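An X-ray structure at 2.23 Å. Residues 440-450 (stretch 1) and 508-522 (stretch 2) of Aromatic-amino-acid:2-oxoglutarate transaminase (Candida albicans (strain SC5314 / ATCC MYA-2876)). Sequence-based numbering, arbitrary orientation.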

# COMPACT_ATOMS: atom_id res chain seq x y z
N THR B 440 -22.73 -15.73 -15.04
CA THR B 440 -23.46 -14.96 -16.08
C THR B 440 -24.92 -15.43 -16.13
O THR B 440 -25.20 -16.64 -16.43
CB THR B 440 -22.82 -15.02 -17.47
OG1 THR B 440 -21.52 -14.45 -17.38
CG2 THR B 440 -23.61 -14.24 -18.50
N PHE B 441 -25.82 -14.49 -15.88
CA PHE B 441 -27.29 -14.69 -15.89
C PHE B 441 -27.84 -13.88 -17.06
O PHE B 441 -27.91 -12.64 -16.95
CB PHE B 441 -27.88 -14.26 -14.55
CG PHE B 441 -29.35 -14.51 -14.37
CD1 PHE B 441 -29.82 -15.78 -14.13
CD2 PHE B 441 -30.26 -13.46 -14.36
CE1 PHE B 441 -31.18 -16.01 -13.92
CE2 PHE B 441 -31.61 -13.69 -14.18
CZ PHE B 441 -32.07 -14.96 -13.93
N LYS B 442 -28.17 -14.59 -18.13
CA LYS B 442 -28.63 -14.02 -19.41
C LYS B 442 -30.12 -13.72 -19.34
O LYS B 442 -30.88 -14.50 -18.74
CB LYS B 442 -28.27 -14.98 -20.55
CG LYS B 442 -26.77 -15.06 -20.84
CD LYS B 442 -26.43 -15.64 -22.18
CE LYS B 442 -26.23 -17.14 -22.11
NZ LYS B 442 -25.44 -17.63 -23.26
N ILE B 443 -30.50 -12.59 -19.92
CA ILE B 443 -31.90 -12.14 -20.09
C ILE B 443 -32.18 -12.19 -21.60
O ILE B 443 -31.56 -11.37 -22.33
CB ILE B 443 -32.06 -10.71 -19.54
CG1 ILE B 443 -31.47 -10.55 -18.14
CG2 ILE B 443 -33.52 -10.29 -19.63
CD1 ILE B 443 -31.97 -11.55 -17.11
N ASN B 444 -33.06 -13.11 -22.01
CA ASN B 444 -33.46 -13.32 -23.43
C ASN B 444 -34.49 -12.23 -23.80
O ASN B 444 -35.66 -12.55 -24.13
CB ASN B 444 -33.87 -14.79 -23.69
CG ASN B 444 -32.73 -15.76 -23.40
OD1 ASN B 444 -31.54 -15.43 -23.59
ND2 ASN B 444 -33.04 -16.98 -22.96
N LEU B 445 -34.04 -10.97 -23.83
CA LEU B 445 -34.87 -9.87 -24.39
C LEU B 445 -35.09 -10.15 -25.87
O LEU B 445 -34.21 -10.70 -26.52
CB LEU B 445 -34.18 -8.51 -24.20
CG LEU B 445 -33.95 -8.10 -22.75
CD1 LEU B 445 -33.01 -6.93 -22.67
CD2 LEU B 445 -35.25 -7.80 -22.06
N PRO B 446 -36.24 -9.78 -26.46
CA PRO B 446 -36.37 -9.73 -27.92
C PRO B 446 -35.21 -8.94 -28.54
O PRO B 446 -34.80 -7.92 -28.02
CB PRO B 446 -37.72 -9.04 -28.18
CG PRO B 446 -38.50 -9.18 -26.89
CD PRO B 446 -37.48 -9.40 -25.77
N LYS B 447 -34.72 -9.42 -29.68
CA LYS B 447 -33.55 -8.85 -30.39
C LYS B 447 -33.74 -7.34 -30.61
O LYS B 447 -32.73 -6.61 -30.58
CB LYS B 447 -33.37 -9.62 -31.70
CG LYS B 447 -32.18 -9.23 -32.57
CD LYS B 447 -32.06 -10.14 -33.79
CE LYS B 447 -30.91 -9.81 -34.71
NZ LYS B 447 -29.62 -9.89 -33.99
N ASP B 448 -34.96 -6.89 -30.89
CA ASP B 448 -35.22 -5.52 -31.42
C ASP B 448 -35.53 -4.51 -30.30
O ASP B 448 -35.83 -3.35 -30.66
CB ASP B 448 -36.34 -5.51 -32.46
CG ASP B 448 -37.72 -5.86 -31.94
OD1 ASP B 448 -37.81 -6.71 -31.03
OD2 ASP B 448 -38.69 -5.27 -32.44
N VAL B 449 -35.50 -4.90 -29.02
CA VAL B 449 -35.72 -3.95 -27.88
C VAL B 449 -34.37 -3.30 -27.56
O VAL B 449 -33.33 -3.91 -27.87
CB VAL B 449 -36.39 -4.58 -26.64
CG1 VAL B 449 -37.72 -5.21 -26.98
CG2 VAL B 449 -35.50 -5.58 -25.93
N ASP B 450 -34.42 -2.07 -27.05
CA ASP B 450 -33.26 -1.31 -26.52
C ASP B 450 -32.71 -2.08 -25.31
O ASP B 450 -33.41 -2.18 -24.29
CB ASP B 450 -33.71 0.12 -26.20
CG ASP B 450 -32.57 1.07 -25.82
OD1 ASP B 450 -31.64 0.62 -25.11
OD2 ASP B 450 -32.65 2.25 -26.21
N ARG B 508 -36.02 -14.78 -5.79
CA ARG B 508 -36.35 -13.35 -5.99
C ARG B 508 -35.89 -12.90 -7.39
O ARG B 508 -36.61 -12.13 -8.06
CB ARG B 508 -35.73 -12.52 -4.87
CG ARG B 508 -36.28 -12.83 -3.48
CD ARG B 508 -35.65 -11.86 -2.48
NE ARG B 508 -35.99 -12.11 -1.09
CZ ARG B 508 -35.61 -11.35 -0.06
NH1 ARG B 508 -34.83 -10.29 -0.22
NH2 ARG B 508 -35.99 -11.67 1.16
N LEU B 509 -34.71 -13.36 -7.83
CA LEU B 509 -34.11 -13.00 -9.14
C LEU B 509 -35.10 -13.35 -10.23
O LEU B 509 -35.50 -12.48 -11.02
CB LEU B 509 -32.81 -13.80 -9.31
CG LEU B 509 -32.03 -13.53 -10.59
CD1 LEU B 509 -31.73 -12.04 -10.75
CD2 LEU B 509 -30.74 -14.34 -10.59
N THR B 510 -35.52 -14.61 -10.23
CA THR B 510 -36.31 -15.26 -11.29
C THR B 510 -37.77 -14.81 -11.22
O THR B 510 -38.36 -14.66 -12.32
CB THR B 510 -36.07 -16.76 -11.20
OG1 THR B 510 -36.31 -17.16 -9.85
CG2 THR B 510 -34.66 -17.09 -11.61
N ASP B 511 -38.34 -14.61 -10.02
CA ASP B 511 -39.69 -14.03 -9.80
C ASP B 511 -39.74 -12.63 -10.44
O ASP B 511 -40.69 -12.32 -11.18
CB ASP B 511 -40.03 -13.88 -8.32
CG ASP B 511 -40.37 -15.14 -7.53
OD1 ASP B 511 -40.56 -16.23 -8.14
OD2 ASP B 511 -40.43 -15.02 -6.28
N ALA B 512 -38.74 -11.80 -10.15
CA ALA B 512 -38.66 -10.43 -10.70
C ALA B 512 -38.58 -10.46 -12.24
O ALA B 512 -39.25 -9.64 -12.87
CB ALA B 512 -37.47 -9.73 -10.09
N VAL B 513 -37.78 -11.37 -12.83
CA VAL B 513 -37.63 -11.44 -14.32
C VAL B 513 -38.96 -11.91 -14.91
O VAL B 513 -39.42 -11.30 -15.91
CB VAL B 513 -36.46 -12.31 -14.80
CG1 VAL B 513 -36.38 -12.27 -16.32
CG2 VAL B 513 -35.11 -11.92 -14.21
N TYR B 514 -39.55 -12.94 -14.31
CA TYR B 514 -40.87 -13.50 -14.70
C TYR B 514 -41.92 -12.38 -14.75
O TYR B 514 -42.59 -12.25 -15.79
CB TYR B 514 -41.37 -14.57 -13.73
CG TYR B 514 -42.65 -15.19 -14.23
CD1 TYR B 514 -42.61 -16.09 -15.28
CD2 TYR B 514 -43.89 -14.84 -13.71
CE1 TYR B 514 -43.77 -16.64 -15.80
CE2 TYR B 514 -45.06 -15.39 -14.22
CZ TYR B 514 -45.01 -16.29 -15.27
OH TYR B 514 -46.12 -16.86 -15.82
N GLU B 515 -42.06 -11.60 -13.68
CA GLU B 515 -43.07 -10.52 -13.64
C GLU B 515 -42.73 -9.53 -14.75
O GLU B 515 -43.66 -9.08 -15.44
CB GLU B 515 -43.14 -9.81 -12.29
CG GLU B 515 -44.45 -9.04 -12.08
CD GLU B 515 -44.35 -7.82 -11.16
OE1 GLU B 515 -44.49 -6.67 -11.67
OE2 GLU B 515 -44.11 -8.02 -9.94
N PHE B 516 -41.46 -9.21 -14.93
CA PHE B 516 -41.03 -8.15 -15.87
C PHE B 516 -41.45 -8.56 -17.28
O PHE B 516 -42.03 -7.71 -18.01
CB PHE B 516 -39.54 -7.86 -15.71
CG PHE B 516 -38.96 -6.94 -16.76
CD1 PHE B 516 -39.10 -5.57 -16.66
CD2 PHE B 516 -38.22 -7.46 -17.80
CE1 PHE B 516 -38.56 -4.73 -17.61
CE2 PHE B 516 -37.67 -6.62 -18.76
CZ PHE B 516 -37.85 -5.26 -18.67
N PHE B 517 -41.21 -9.83 -17.64
CA PHE B 517 -41.61 -10.43 -18.95
C PHE B 517 -43.14 -10.50 -19.08
O PHE B 517 -43.67 -10.08 -20.15
CB PHE B 517 -40.91 -11.78 -19.14
CG PHE B 517 -39.59 -11.69 -19.87
CD1 PHE B 517 -38.45 -11.23 -19.22
CD2 PHE B 517 -39.50 -12.02 -21.22
CE1 PHE B 517 -37.24 -11.14 -19.89
CE2 PHE B 517 -38.30 -11.92 -21.89
CZ PHE B 517 -37.17 -11.48 -21.22
N SER B 518 -43.84 -10.97 -18.05
CA SER B 518 -45.33 -11.04 -17.98
C SER B 518 -45.93 -9.64 -18.22
O SER B 518 -46.96 -9.55 -18.90
CB SER B 518 -45.81 -11.62 -16.68
OG SER B 518 -45.14 -12.86 -16.40
N ASN B 519 -45.27 -8.59 -17.70
CA ASN B 519 -45.69 -7.17 -17.83
C ASN B 519 -45.40 -6.61 -19.23
O ASN B 519 -45.68 -5.41 -19.43
CB ASN B 519 -45.01 -6.28 -16.79
CG ASN B 519 -45.39 -6.63 -15.36
OD1 ASN B 519 -46.26 -7.45 -15.13
ND2 ASN B 519 -44.71 -6.02 -14.41
N GLY B 520 -44.89 -7.41 -20.17
CA GLY B 520 -44.48 -6.95 -21.51
C GLY B 520 -43.17 -6.16 -21.50
O GLY B 520 -42.97 -5.34 -22.43
N LEU B 521 -42.29 -6.42 -20.51
CA LEU B 521 -40.94 -5.80 -20.34
C LEU B 521 -41.11 -4.38 -19.79
O LEU B 521 -40.63 -3.41 -20.42
CB LEU B 521 -40.15 -5.81 -21.66
CG LEU B 521 -40.03 -7.16 -22.35
CD1 LEU B 521 -39.64 -6.98 -23.81
CD2 LEU B 521 -39.03 -8.04 -21.62
N GLU B 522 -41.79 -4.30 -18.64
CA GLU B 522 -42.26 -3.06 -18.00
C GLU B 522 -42.23 -3.32 -16.50
O GLU B 522 -42.46 -4.48 -16.14
CB GLU B 522 -43.69 -2.68 -18.42
CG GLU B 522 -43.83 -2.22 -19.87
CD GLU B 522 -43.04 -0.96 -20.16
OE1 GLU B 522 -42.57 -0.35 -19.17
OE2 GLU B 522 -42.87 -0.62 -21.38

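The strand 440-443 runs beside the helix 508-518, their N-to-C directions only 14° apart, and no hydrogen bond or salt bridge joins the two stretches. What holds them is the packing of apolar side chains, which buries 406 Å² in all. At a closest axial approach of 11.5 Å the two backbones are well separated, and side chains fill the space between them.

F441 covers much of that distance. Its CA-to-CB bond points toward the helix, and chi1 in the t well (-175°) carries the ring outward, so that a long, flat side chain reaches a helix whose nearest CA, that of L509, is 9.7 Å from its own. L509 answers with chi1 t and chi2 p, a common leucine rotamer, which sets its CD2 3.6 Å from the centroid of the F441 ring and 8° off the ring normal. This is a CH-pi contact over the face, in which a methyl group lies against the pi cloud. V513, one helical turn later, meets the same ring at its edge, its CG2 3.9 Å from F441 CE2. A leucine and a valine four residues apart thus present themselves on one side of the helix, and the phenyl ring touches both.

T440 and K442 flank F441 in the strand and make no contact with the helix, as the alternation of an extended chain leads one to expect. I443 points sideways, yet its branched side chain, with chi1 and chi2 both m, finds two partners: CD1 lies 4.3 Å from V513 CG2, and CG2 lies 3.8 Å from F517 CE1. Beta-branched isoleucine is at home in a strand, and here its two arms touch different residues of the helix.

F517 also starts sideways, but its end comes nearer. Its chi1 of -92° lies between wells, and the ring presents its edge to the chain leaving the strand. N444 O stands near the ring plane, 3.4 Å from F517 CZ, where the slightly positive aromatic rim is a reasonable neighbour for a carbonyl oxygen.

Beyond the helix, L521 takes over. G520, with a positive phi of 74°, leaves helical geometry in a Schellman motif; glycine tolerates such a phi readily. G520 N bonds to F517 O at 2.9 Å and L521 N to F516 O at 2.8 Å, tying the chain back into the last turn. L521 has a positive phi as well, and its CA-to-CB bond points toward the first stretch. With chi1 m and chi2 t, its CD2 lies 3.8 Å from L445 CD2, while its CD1 lies 3.8 Å from P446 CD and 4.1 Å from V449 CG1. L445 has the same m,t rotamer, which brings its CD2 also to 4.3 Å from F516 CE2, at that ring's edge. P446 and V449 begin and end a type I turn, closed by V449 N to P446 O at 3.3 Å, so both can touch the one leucine.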